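Local coordinates for protein chitin deacetylase 1 (Bombyx mori, PDB 5ZNT) that removes acetyl groups from the N-acetyl-D-glucosamine units of chitin in a zinc-dependent hydrolysis, yielding chitosan and acetate, at residues A[42-47]-A[58-63]; A[355-360]-A[365-370]. All coordinates share one frame; numbering follows the deposited sequence.

Contact 1: residues A[42-47]-A[58-63]. With ZN (zinc ion), chain C.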
ATOM      1  N   ILE A  42      -0.301  -3.230   6.897  1.00 15.31           N
ATOM      2  CA  ILE A  42      -1.192  -4.157   6.218  1.00 18.56           C
ATOM      3  C   ILE A  42      -1.756  -3.464   4.985  1.00 17.59           C
ATOM      4  O   ILE A  42      -2.248  -2.336   5.075  1.00 18.08           O
ATOM      5  CB  ILE A  42      -2.331  -4.582   7.151  1.00 18.85           C
ATOM      6  CG1 ILE A  42      -1.792  -5.317   8.381  1.00 19.53           C
ATOM      7  CG2 ILE A  42      -3.358  -5.424   6.390  1.00 17.14           C
ATOM      8  CD1 ILE A  42      -2.867  -5.424   9.482  1.00 20.84           C
ATOM      9  N   THR A  43      -1.688  -4.126   3.827  1.00 15.38           N
ATOM     10  CA  THR A  43      -2.296  -3.578   2.619  1.00 13.54           C
ATOM     11  C   THR A  43      -3.151  -4.640   1.949  1.00 16.67           C
ATOM     12  O   THR A  43      -2.964  -5.842   2.163  1.00 17.06           O
ATOM     13  CB  THR A  43      -1.252  -3.044   1.609  1.00 16.20           C
ATOM     14  OG1 THR A  43      -0.587  -4.143   0.958  1.00 19.32           O
ATOM     15  CG2 THR A  43      -0.193  -2.160   2.306  1.00 16.27           C
ATOM     16  N   PHE A  44      -4.091  -4.169   1.114  1.00 16.63           N
ATOM     17  CA  PHE A  44      -4.948  -5.013   0.290  1.00 13.86           C
ATOM     18  C   PHE A  44      -5.001  -4.455  -1.126  1.00 21.32           C
ATOM     19  O   PHE A  44      -5.235  -3.253  -1.312  1.00 17.92           O
ATOM     20  CB  PHE A  44      -6.364  -5.086   0.875  1.00 14.96           C
ATOM     21  CG  PHE A  44      -6.401  -5.670   2.245  1.00 18.11           C
ATOM     22  CD1 PHE A  44      -6.311  -7.045   2.423  1.00 20.16           C
ATOM     23  CD2 PHE A  44      -6.485  -4.843   3.361  1.00 19.65           C
ATOM     24  CE1 PHE A  44      -6.315  -7.587   3.708  1.00 21.68           C
ATOM     25  CE2 PHE A  44      -6.502  -5.386   4.638  1.00 21.41           C
ATOM     26  CZ  PHE A  44      -6.427  -6.753   4.802  1.00 18.76           C
ATOM     27  N   ASP A  45      -4.822  -5.322  -2.101  1.00 13.87           N
ATOM     28  CA  ASP A  45      -4.905  -4.860  -3.458  1.00 18.02           C
ATOM     29  C   ASP A  45      -6.272  -5.180  -4.007  1.00 23.75           C
ATOM     30  O   ASP A  45      -7.062  -5.959  -3.435  1.00 39.14           O
ATOM     31  CB  ASP A  45      -3.745  -5.388  -4.286  1.00 17.56           C
ATOM     32  CG  ASP A  45      -2.413  -4.801  -3.879  1.00 21.61           C
ATOM     33  OD1 ASP A  45      -2.378  -4.028  -2.898  1.00 20.85           O
ATOM     34  OD2 ASP A  45      -1.400  -5.130  -4.541  1.00 22.81           O
ATOM     35  N   ASP A  46      -6.496  -4.546  -5.142  1.00 14.58           N
ATOM     36  CA  ASP A  46      -7.551  -4.804  -6.090  1.00 16.29           C
ATOM     37  C   ASP A  46      -8.906  -4.497  -5.475  1.00 29.07           C
ATOM     38  O   ASP A  46      -8.954  -3.973  -4.454  1.00 42.74           O
ATOM     39  CB  ASP A  46      -7.676  -6.289  -6.558  1.00 13.75           C
ATOM     40  CG  ASP A  46      -6.376  -6.934  -7.088  1.00 21.17           C
ATOM     41  OD1 ASP A  46      -5.440  -6.212  -7.337  1.00 18.23           O
ATOM     42  OD2 ASP A  46      -6.411  -8.189  -7.229  1.00 22.87           O
ATOM     43  N   ALA A  47      -9.971  -4.783  -6.178  1.00 16.33           N
ATOM     44  CA  ALA A  47     -11.290  -4.224  -5.938  1.00 16.85           C
ATOM     45  C   ALA A  47     -11.812  -4.307  -4.510  1.00 19.29           C
ATOM     46  O   ALA A  47     -11.495  -5.183  -3.819  1.00 16.08           O
ATOM     47  CB  ALA A  47     -12.302  -4.775  -6.926  1.00 17.16           C
ATOM     48  N   GLU A  58     -14.715  -7.955   9.626  1.00 23.24           N
ATOM     49  CA  GLU A  58     -14.252  -8.915  10.615  1.00 27.98           C
ATOM     50  C   GLU A  58     -12.868  -8.540  11.132  1.00 31.15           C
ATOM     51  O   GLU A  58     -12.603  -8.640  12.333  1.00 25.86           O
ATOM     52  CB  GLU A  58     -14.237 -10.320  10.018  1.00 26.03           C
ATOM     53  CG  GLU A  58     -13.687 -11.383  10.931  1.00 28.65           C
ATOM     54  CD  GLU A  58     -13.903 -12.816  10.415  1.00 42.31           C
ATOM     55  OE1 GLU A  58     -14.503 -13.001   9.316  1.00 39.17           O
ATOM     56  OE2 GLU A  58     -13.460 -13.763  11.112  1.00 36.57           O
ATOM     57  N   ILE A  59     -11.972  -8.117  10.236  1.00 24.50           N
ATOM     58  CA  ILE A  59     -10.620  -7.735  10.642  1.00 22.60           C
ATOM     59  C   ILE A  59     -10.644  -6.416  11.414  1.00 22.45           C
ATOM     60  O   ILE A  59     -10.120  -6.316  12.528  1.00 24.40           O
ATOM     61  CB  ILE A  59      -9.691  -7.630   9.421  1.00 18.83           C
ATOM     62  CG1 ILE A  59      -9.596  -8.974   8.687  1.00 19.42           C
ATOM     63  CG2 ILE A  59      -8.313  -7.145   9.882  1.00 21.45           C
ATOM     64  CD1 ILE A  59      -8.920  -8.897   7.309  1.00 21.80           C
ATOM     65  N   PHE A  60     -11.215  -5.383  10.807  1.00 19.39           N
ATOM     66  CA  PHE A  60     -11.162  -4.025  11.336  1.00 21.95           C
ATOM     67  C   PHE A  60     -12.477  -3.730  12.048  1.00 29.09           C
ATOM     68  O   PHE A  60     -13.318  -2.964  11.590  1.00 36.04           O
ATOM     69  CB  PHE A  60     -10.856  -3.032  10.219  1.00 21.04           C
ATOM     70  CG  PHE A  60      -9.583  -3.342   9.512  1.00 24.72           C
ATOM     71  CD1 PHE A  60      -8.367  -3.127  10.143  1.00 18.74           C
ATOM     72  CD2 PHE A  60      -9.592  -3.906   8.241  1.00 24.09           C
ATOM     73  CE1 PHE A  60      -7.177  -3.434   9.511  1.00 24.70           C
ATOM     74  CE2 PHE A  60      -8.408  -4.228   7.594  1.00 20.76           C
ATOM     75  CZ  PHE A  60      -7.196  -4.021   8.224  1.00 23.76           C
ATOM     76  N   ASN A  61     -12.628  -4.395  13.191  1.00 30.75           N
ATOM     77  CA  ASN A  61     -13.882  -4.461  13.923  1.00 41.79           C
ATOM     78  C   ASN A  61     -14.080  -3.302  14.903  1.00 44.05           C
ATOM     79  O   ASN A  61     -15.082  -3.288  15.626  1.00 53.09           O
ATOM     80  CB  ASN A  61     -13.964  -5.787  14.673  1.00 26.84           C
ATOM     81  CG  ASN A  61     -12.792  -5.996  15.614  1.00 37.83           C
ATOM     82  OD1 ASN A  61     -12.015  -5.070  15.883  1.00 33.82           O
ATOM     83  ND2 ASN A  61     -12.655  -7.215  16.125  1.00 35.48           N
ATOM     84  N   GLY A  62     -13.171  -2.334  14.938  1.00 37.47           N
ATOM     85  CA  GLY A  62     -13.273  -1.279  15.929  1.00 36.86           C
ATOM     86  C   GLY A  62     -12.846  -1.676  17.325  1.00 33.82           C
ATOM     87  O   GLY A  62     -12.922  -0.849  18.236  1.00 45.17           O
ATOM     88  N   LYS A  63     -12.397  -2.914  17.518  1.00 37.11           N
ATOM     89  CA  LYS A  63     -11.891  -3.397  18.795  1.00 36.85           C
ATOM     90  C   LYS A  63     -10.383  -3.615  18.819  1.00 42.23           C
ATOM     91  O   LYS A  63      -9.832  -3.868  19.894  1.00 42.39           O
ATOM     92  CB  LYS A  63     -12.564  -4.723  19.169  1.00 39.31           C
ATOM     93  CG  LYS A  63     -14.070  -4.740  18.973  1.00 51.73           C
ATOM     94  CD  LYS A  63     -14.804  -4.983  20.282  1.00 59.21           C
ATOM     95  CE  LYS A  63     -16.257  -5.356  20.027  1.00 56.45           C
ATOM     96  NZ  LYS A  63     -16.361  -6.691  19.382  1.00 57.84           N
TER
HETATM   97 ZN    ZN C 601      -3.561  -6.321  -8.342  1.00 21.15          ZN
HETATM   98  O   HOH W   1      -2.075  -6.837  -6.670  1.00 21.97           O
HETATM   99  O   HOH W   2      -3.900  -8.442  -8.430  1.00 21.25           O
HETATM  100  O   HOH W   3      -1.380  -6.731  -8.959  1.00 24.53           O

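Contact 2: residues A[355-360]-A[365-370]. With NAG (2-acetamido-2-deoxy-beta-D-glucopyranose), chain B.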
ATOM      1  N   ILE A 355     -21.336  -3.148 -16.260  1.00 22.77           N
ATOM      2  CA  ILE A 355     -20.657  -3.198 -14.967  1.00 21.10           C
ATOM      3  C   ILE A 355     -21.432  -2.360 -13.973  1.00 21.83           C
ATOM      4  O   ILE A 355     -21.774  -1.206 -14.257  1.00 24.19           O
ATOM      5  CB  ILE A 355     -19.190  -2.752 -15.074  1.00 20.52           C
ATOM      6  CG1 ILE A 355     -18.465  -3.753 -15.971  1.00 24.42           C
ATOM      7  CG2 ILE A 355     -18.530  -2.761 -13.666  1.00 18.12           C
ATOM      8  CD1 ILE A 355     -17.424  -3.182 -16.823  1.00 27.98           C
ATOM      9  N   ASN A 356     -21.761  -2.966 -12.834  1.00 16.38           N
ATOM     10  CA  ASN A 356     -22.453  -2.274 -11.762  1.00 21.19           C
ATOM     11  C   ASN A 356     -21.452  -1.460 -10.957  1.00 24.82           C
ATOM     12  O   ASN A 356     -20.435  -1.989 -10.494  1.00 21.87           O
ATOM     13  CB  ASN A 356     -23.157  -3.265 -10.829  1.00 25.82           C
ATOM     14  CG  ASN A 356     -24.363  -3.908 -11.466  1.00 37.72           C
ATOM     15  OD1 ASN A 356     -24.816  -3.491 -12.537  1.00 39.38           O
ATOM     16  ND2 ASN A 356     -24.893  -4.929 -10.813  1.00 49.62           N
ATOM     17  N   LEU A 357     -21.757  -0.188 -10.764  1.00 21.11           N
ATOM     18  CA  LEU A 357     -20.923   0.696  -9.974  1.00 19.62           C
ATOM     19  C   LEU A 357     -21.806   1.281  -8.891  1.00 23.71           C
ATOM     20  O   LEU A 357     -22.811   1.934  -9.199  1.00 22.56           O
ATOM     21  CB  LEU A 357     -20.318   1.795 -10.850  1.00 19.90           C
ATOM     22  CG  LEU A 357     -19.237   2.656 -10.204  1.00 19.47           C
ATOM     23  CD1 LEU A 357     -18.293   3.171 -11.303  1.00 18.12           C
ATOM     24  CD2 LEU A 357     -19.852   3.831  -9.455  1.00 18.17           C
ATOM     25  N   GLN A 358     -21.454   1.044  -7.635  1.00 17.07           N
ATOM     26  CA  GLN A 358     -22.226   1.597  -6.532  1.00 19.38           C
ATOM     27  C   GLN A 358     -21.543   2.867  -6.024  1.00 23.42           C
ATOM     28  O   GLN A 358     -20.313   2.921  -5.902  1.00 19.24           O
ATOM     29  CB  GLN A 358     -22.393   0.567  -5.410  1.00 24.33           C
ATOM     30  CG  GLN A 358     -22.988  -0.770  -5.852  1.00 22.41           C
ATOM     31  CD  GLN A 358     -21.950  -1.647  -6.556  1.00 27.88           C
ATOM     32  OE1 GLN A 358     -20.740  -1.438  -6.402  1.00 24.73           O
ATOM     33  NE2 GLN A 358     -22.417  -2.611  -7.353  1.00 23.83           N
ATOM     34  N   THR A 359     -22.347   3.900  -5.766  1.00 20.88           N
ATOM     35  CA  THR A 359     -21.849   5.204  -5.354  1.00 17.94           C
ATOM     36  C   THR A 359     -22.985   5.968  -4.681  1.00 26.91           C
ATOM     37  O   THR A 359     -24.160   5.773  -5.011  1.00 24.30           O
ATOM     38  CB  THR A 359     -21.310   6.001  -6.551  1.00 20.01           C
ATOM     39  OG1 THR A 359     -20.894   7.305  -6.134  1.00 18.03           O
ATOM     40  CG2 THR A 359     -22.385   6.164  -7.638  1.00 17.16           C
ATOM     41  N   CYS A 360     -22.620   6.865  -3.763  1.00 22.34           N
ATOM     42  CA  CYS A 360     -23.613   7.775  -3.201  1.00 26.20           C
ATOM     43  C   CYS A 360     -23.976   8.881  -4.173  1.00 30.52           C
ATOM     44  O   CYS A 360     -24.990   9.560  -3.975  1.00 27.92           O
ATOM     45  CB  CYS A 360     -23.103   8.391  -1.896  1.00 24.26           C
ATOM     46  SG  CYS A 360     -22.933   7.207  -0.562  1.00 30.87           S
ATOM     47  N   VAL A 365     -23.334   9.116 -16.914  1.00 16.48           N
ATOM     48  CA  VAL A 365     -23.978   8.630 -18.141  1.00 17.07           C
ATOM     49  C   VAL A 365     -23.223   7.481 -18.804  1.00 25.12           C
ATOM     50  O   VAL A 365     -23.809   6.755 -19.618  1.00 24.46           O
ATOM     51  CB  VAL A 365     -24.197   9.749 -19.184  1.00 26.43           C
ATOM     52  CG1 VAL A 365     -25.029  10.908 -18.577  1.00 24.85           C
ATOM     53  CG2 VAL A 365     -22.914  10.259 -19.756  1.00 21.54           C
ATOM     54  N   ASN A 366     -21.950   7.292 -18.463  1.00 20.61           N
ATOM     55  CA  ASN A 366     -21.018   6.382 -19.119  1.00 22.33           C
ATOM     56  C   ASN A 366     -20.254   5.618 -18.035  1.00 21.23           C
ATOM     57  O   ASN A 366     -20.005   6.163 -16.958  1.00 18.37           O
ATOM     58  CB  ASN A 366     -20.065   7.257 -19.995  1.00 23.20           C
ATOM     59  CG  ASN A 366     -19.166   6.470 -20.891  1.00 33.80           C
ATOM     60  OD1 ASN A 366     -19.582   5.513 -21.538  1.00 39.31           O
ATOM     61  ND2 ASN A 366     -17.893   6.866 -20.935  1.00 30.42           N
ATOM     62  N   TYR A 367     -19.854   4.380 -18.306  1.00 20.65           N
ATOM     63  CA  TYR A 367     -18.973   3.670 -17.368  1.00 18.61           C
ATOM     64  C   TYR A 367     -17.560   4.274 -17.383  1.00 15.52           C
ATOM     65  O   TYR A 367     -16.918   4.289 -18.441  1.00 19.21           O
ATOM     66  CB  TYR A 367     -18.902   2.192 -17.725  1.00 19.69           C
ATOM     67  CG  TYR A 367     -18.028   1.418 -16.789  1.00 20.58           C
ATOM     68  CD1 TYR A 367     -18.326   1.351 -15.431  1.00 19.19           C
ATOM     69  CD2 TYR A 367     -16.922   0.745 -17.260  1.00 24.25           C
ATOM     70  CE1 TYR A 367     -17.527   0.637 -14.561  1.00 22.50           C
ATOM     71  CE2 TYR A 367     -16.123   0.009 -16.399  1.00 22.87           C
ATOM     72  CZ  TYR A 367     -16.426  -0.026 -15.066  1.00 22.15           C
ATOM     73  OH  TYR A 367     -15.608  -0.737 -14.226  1.00 23.71           O
ATOM     74  N   PRO A 368     -17.046   4.794 -16.267  1.00 18.94           N
ATOM     75  CA  PRO A 368     -15.696   5.394 -16.278  1.00 16.80           C
ATOM     76  C   PRO A 368     -14.646   4.405 -16.760  1.00 17.28           C
ATOM     77  O   PRO A 368     -14.689   3.220 -16.417  1.00 16.91           O
ATOM     78  CB  PRO A 368     -15.458   5.777 -14.812  1.00 18.23           C
ATOM     79  CG  PRO A 368     -16.884   5.955 -14.250  1.00 17.68           C
ATOM     80  CD  PRO A 368     -17.708   4.904 -14.956  1.00 15.39           C
ATOM     81  N   TRP A 369     -13.707   4.900 -17.566  1.00 15.04           N
ATOM     82  CA  TRP A 369     -12.566   4.103 -18.009  1.00 16.09           C
ATOM     83  C   TRP A 369     -11.439   5.051 -18.406  1.00 16.09           C
ATOM     84  O   TRP A 369     -11.488   6.259 -18.133  1.00 16.12           O
ATOM     85  CB  TRP A 369     -12.969   3.149 -19.151  1.00 16.73           C
ATOM     86  CG  TRP A 369     -12.076   1.878 -19.289  1.00 17.80           C
ATOM     87  CD1 TRP A 369     -11.154   1.609 -20.281  1.00 19.05           C
ATOM     88  CD2 TRP A 369     -12.052   0.742 -18.407  1.00 16.86           C
ATOM     89  NE1 TRP A 369     -10.565   0.371 -20.064  1.00 17.44           N
ATOM     90  CE2 TRP A 369     -11.109  -0.187 -18.937  1.00 17.26           C
ATOM     91  CE3 TRP A 369     -12.737   0.417 -17.227  1.00 17.03           C
ATOM     92  CZ2 TRP A 369     -10.816  -1.399 -18.311  1.00 18.37           C
ATOM     93  CZ3 TRP A 369     -12.462  -0.810 -16.606  1.00 17.03           C
ATOM     94  CH2 TRP A 369     -11.506  -1.706 -17.158  1.00 16.57           C
ATOM     95  N   LEU A 370     -10.411   4.501 -19.057  1.00 16.27           N
ATOM     96  CA  LEU A 370      -9.177   5.245 -19.349  1.00 17.93           C
ATOM     97  C   LEU A 370      -9.442   6.590 -20.016  1.00 20.76           C
ATOM     98  O   LEU A 370      -8.852   7.610 -19.638  1.00 18.16           O
ATOM     99  CB  LEU A 370      -8.275   4.417 -20.273  1.00 18.74           C
ATOM    100  CG  LEU A 370      -7.433   3.287 -19.693  1.00 22.15           C
ATOM    101  CD1 LEU A 370      -6.766   2.539 -20.863  1.00 22.80           C
ATOM    102  CD2 LEU A 370      -6.397   3.870 -18.748  1.00 20.47           C
TER
HETATM  103  C1  NAG B   1     -21.629  -1.286  -1.781  1.00 26.92           C
HETATM  104  C2  NAG B   1     -22.617  -2.383  -1.438  1.00 31.97           C
HETATM  105  C3  NAG B   1     -23.664  -1.837  -0.468  1.00 35.65           C
HETATM  106  C4  NAG B   1     -22.997  -1.169   0.734  1.00 40.16           C
HETATM  107  C5  NAG B   1     -21.899  -0.210   0.283  1.00 29.40           C
HETATM  108  C6  NAG B   1     -21.068   0.331   1.423  1.00 30.56           C
HETATM  109  C7  NAG B   1     -22.678  -3.846  -3.421  1.00 34.16           C
HETATM  110  C8  NAG B   1     -23.538  -4.361  -4.537  1.00 36.63           C
HETATM  111  N2  NAG B   1     -23.255  -2.956  -2.610  1.00 29.39           N
HETATM  112  O3  NAG B   1     -24.494  -2.921  -0.074  1.00 45.62           O
HETATM  113  O4  NAG B   1     -23.896  -0.279   1.384  1.00 57.53           O
HETATM  114  O5  NAG B   1     -21.002  -0.862  -0.620  1.00 25.70           O
HETATM  115  O6  NAG B   1     -20.543  -0.728   2.212  1.00 37.57           O
HETATM  116  O7  NAG B   1     -21.497  -4.198  -3.281  1.00 34.35           O

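Contact 1: residues A[42-47]-A[58-63]
Ile-42 and Ile-59 mark the nearest backbone approach, their CA atoms 11.0 Å apart, so the strand ending at Asp-45 and the closing turn of helix 53-59 meet through side chains alone. Phe-60 is the first residue to leave helical backbone angles, and beyond it Asn-61 OD1 accepts from Lys-63 N at 2.7 Å in an Asx turn. Phe-44 and Phe-60 approach from opposite directions and meet at 3.7 Å between their CE2 atoms. Phe-44 CE2 lies in the plane of the Phe-60 ring, at its edge, and Phe-60 CZ likewise at the edge of Phe-44. CG of Phe-60 stands beside its own backbone N (chi1 -57°), a torsion that leaves Ile-59 CG2 3.6 Å above the plane of the Phe-60 ring, over its centre. Strand 38-45 and helix 53-59 are the first two elements of a beta-alpha-beta unit completed by strand 75-78, in the polysaccharide deacetylase domain of CE4 enzymes. Ile-59 CD1 reaches Phe-44 CZ at 4.1 Å, and Ile-42 CG2 approaches the Phe-60 ring edge at CZ (4.5 Å); apolar side chains suit this buried space between sheet and helix. Just past the strand, Asp-46 OD1 binds zinc at 2.1 Å together with His-101 and His-105, while Asp-45 OD2 accepts from a zinc-bound water.

Contact 2: residues A[355-360]-A[365-370]
Ile-355 lies over one face of the Tyr-367 ring, its CB 4.0 Å from the ring centroid and 22° off the normal, a CH-pi contact. It joins the edge of a two-stranded antiparallel sheet, 341-345 with 355-359, to the loop that follows. Tyr-367 holds CG opposite its backbone N (chi1 -179°), which carries the ring out from the loop to the strand. The two branches of Ile-355 reach different parts of the ring, meeting at CZ: CD1 touches Tyr-367 CE2 at 3.5 Å, and CG2 sits 3.6 Å from Tyr-367 OH. A beta-branched residue suits a strand and also offers CB and both branches to a broad aromatic surface. On its sugar-facing side strand 355-359 carries Gln-358, whose bent chain lays its amide beside the acetyl group of the N-acetylglucosamine. The Tyr-367 ring also stacks with His-80. With Tyr-367 replaced by an alanine, Ile-355 would probably lose the ring face under its CB and His-80 its stacking partner, opening a gap between strand and loop. Leu-357, with CG trans to its own N (chi1 -170°), sends CD1 to Tyr-367 CE1 at 4.2 Å. Leu-357 CD1 also meets the Pro-368 ring, 4.1 Å from its CD.

How the contacts relate
Contacts 1 and 2 do not touch: their centres lie 24 Å apart and their nearest atoms about 9 Å, and contact 1 closes along the chain before contact 2 opens. Contact 1 belongs to the parallel sheet whose strands lead into the zinc-binding residues, whereas contact 2 lies farther from the centre of the chain, about 24 Å against 12 Å. Contact 1 supplies Asp-46 to the zinc, while the Tyr-367 side chain of contact 2 lies about 10 Å from that of His-105, another zinc ligand. A glycan attached at Asn-84 lies by contact 2, where Gln-358 helps line its pocket; in contact 1 the side chain of Phe-60 is about 13 Å from a bound N-acetylglucosamine.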